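Local coordinates for protein Avidin/streptavidin (Shewanella denitrificans, PDB 3SZH) that probably binds biotin with high affinity, as a dimeric bacterial member of the avidin and streptavidin family, at residues G54-G58 with T59-F63. Sequence-based numbering, arbitrary orientation.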
loop_
_atom_site.group_PDB
_atom_site.type_symbol
_atom_site.label_atom_id
_atom_site.label_comp_id
_atom_site.label_asym_id
_atom_site.label_seq_id
_atom_site.Cartn_x
_atom_site.Cartn_y
_atom_site.Cartn_z
ATOM N N GLY B 54 1.051 3.827 5.431
ATOM C CA GLY B 54 2.046 2.901 4.891
ATOM C C GLY B 54 2.957 2.385 5.970
ATOM O O GLY B 54 2.624 2.423 7.166
ATOM N N TRP B 55 4.143 1.958 5.526
ATOM C CA TRP B 55 5.138 1.295 6.382
ATOM C C TRP B 55 6.538 1.638 5.894
ATOM O O TRP B 55 6.772 1.764 4.682
ATOM C CB TRP B 55 5.003 -0.235 6.283
ATOM C CG TRP B 55 3.713 -0.778 6.804
ATOM C CD1 TRP B 55 2.671 -1.234 6.059
ATOM C CD2 TRP B 55 3.354 -0.945 8.178
ATOM N NE1 TRP B 55 1.657 -1.631 6.901
ATOM C CE2 TRP B 55 2.046 -1.464 8.205
ATOM C CE3 TRP B 55 4.011 -0.693 9.395
ATOM C CZ2 TRP B 55 1.369 -1.748 9.411
ATOM C CZ3 TRP B 55 3.351 -0.964 10.591
ATOM C CH2 TRP B 55 2.037 -1.485 10.593
ATOM N N VAL B 56 7.472 1.706 6.833
ATOM C CA VAL B 56 8.900 1.788 6.533
ATOM C C VAL B 56 9.598 0.628 7.236
ATOM O O VAL B 56 9.336 0.349 8.411
ATOM C CB VAL B 56 9.464 3.170 7.001
ATOM C CG1 VAL B 56 10.967 3.239 6.870
ATOM C CG2 VAL B 56 8.797 4.289 6.214
ATOM N N PHE B 57 10.515 -0.018 6.519
ATOM C CA PHE B 57 11.328 -1.094 7.086
ATOM C C PHE B 57 12.744 -0.869 6.580
ATOM O O PHE B 57 13.095 -1.282 5.474
ATOM C CB PHE B 57 10.825 -2.468 6.639
ATOM C CG PHE B 57 11.267 -3.614 7.525
ATOM C CD1 PHE B 57 10.541 -4.805 7.516
ATOM C CD2 PHE B 57 12.359 -3.505 8.384
ATOM C CE1 PHE B 57 10.886 -5.860 8.334
ATOM C CE2 PHE B 57 12.723 -4.564 9.190
ATOM C CZ PHE B 57 11.985 -5.738 9.171
ATOM N N GLY B 58 13.554 -0.169 7.364
ATOM C CA GLY B 58 14.910 0.199 6.939
ATOM C C GLY B 58 14.828 1.172 5.786
ATOM O O GLY B 58 14.334 2.296 5.929
ATOM N N THR B 59 15.284 0.735 4.618
ATOM C CA THR B 59 15.155 1.538 3.414
ATOM C C THR B 59 13.972 1.165 2.529
ATOM O O THR B 59 13.736 1.842 1.546
ATOM C CB THR B 59 16.432 1.467 2.554
ATOM O OG1 THR B 59 16.618 0.111 2.116
ATOM C CG2 THR B 59 17.651 1.963 3.343
ATOM N N ALA B 60 13.238 0.101 2.879
ATOM C CA ALA B 60 12.017 -0.254 2.166
ATOM C C ALA B 60 10.867 0.616 2.678
ATOM O O ALA B 60 10.779 0.935 3.866
ATOM C CB ALA B 60 11.694 -1.714 2.369
ATOM N N ILE B 61 9.969 0.957 1.766
ATOM C CA ILE B 61 8.796 1.778 2.114
ATOM C C ILE B 61 7.621 1.401 1.234
ATOM O O ILE B 61 7.767 1.113 0.032
ATOM C CB ILE B 61 9.112 3.303 1.990
ATOM C CG1 ILE B 61 7.897 4.162 2.366
ATOM C CG2 ILE B 61 9.688 3.644 0.616
ATOM C CD1 ILE B 61 8.184 5.623 2.452
ATOM N N SER B 62 6.440 1.366 1.834
ATOM C CA SER B 62 5.181 1.337 1.096
ATOM C C SER B 62 4.352 2.528 1.558
ATOM O O SER B 62 4.356 2.875 2.751
ATOM C CB SER B 62 4.410 0.021 1.312
ATOM O OG SER B 62 3.761 -0.017 2.557
ATOM N N PHE B 63 3.623 3.137 0.637
ATOM C CA PHE B 63 2.639 4.143 1.052
ATOM C C PHE B 63 1.495 4.124 0.087
ATOM O O PHE B 63 1.642 3.726 -1.068
ATOM C CB PHE B 63 3.286 5.539 1.215
ATOM C CG PHE B 63 3.968 6.082 -0.022
ATOM C CD1 PHE B 63 5.288 5.777 -0.302
ATOM C CD2 PHE B 63 3.278 6.959 -0.887
ATOM C CE1 PHE B 63 5.924 6.302 -1.426
ATOM C CE2 PHE B 63 3.936 7.490 -2.023
ATOM C CZ PHE B 63 5.247 7.164 -2.271
#
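W55 and S62 exchange two backbone hydrogen bonds: W55 N gives to S62 O at 2.9 Å, and S62 N gives to W55 O at 2.9 Å. Both acceptors also receive a CA-H, from G54 and I61 respectively. Nearer the turn, F57 N reaches A60 O at 2.8 Å in an almost straight bond (172°), while A60 N returns to F57 O in a more bent one (148°) that closes the turn. G58, with positive phi, and T59 occupy its two corners. T59 N does not bond to F57 O; both it and OG1 are satisfied by the second subunit, through N102 OD1 and G103 N. Two carbonyls accept from that subunit as well, V56 O from K66 NZ and G54 O from N53 ND2. In the modelled conformer, one of two, S62 OG lies near the plane of the W55 ring and hydrogen-bonds to S64 OG of the second subunit. A W55 chi1 of -65° sets CG beside the backbone N and brings CD1 to 3.9 Å from S62 OG. On the other face, V56 CG2 meets I61 CG1 and CD1, each at 4.0 Å, beside L7 and L32. The outer backbone edges bond to strands 31-37 and 73-85. This is a two-residue beta hairpin with a type II' turn, joining consecutive strands of the eight-stranded antiparallel barrel of the avidin fold.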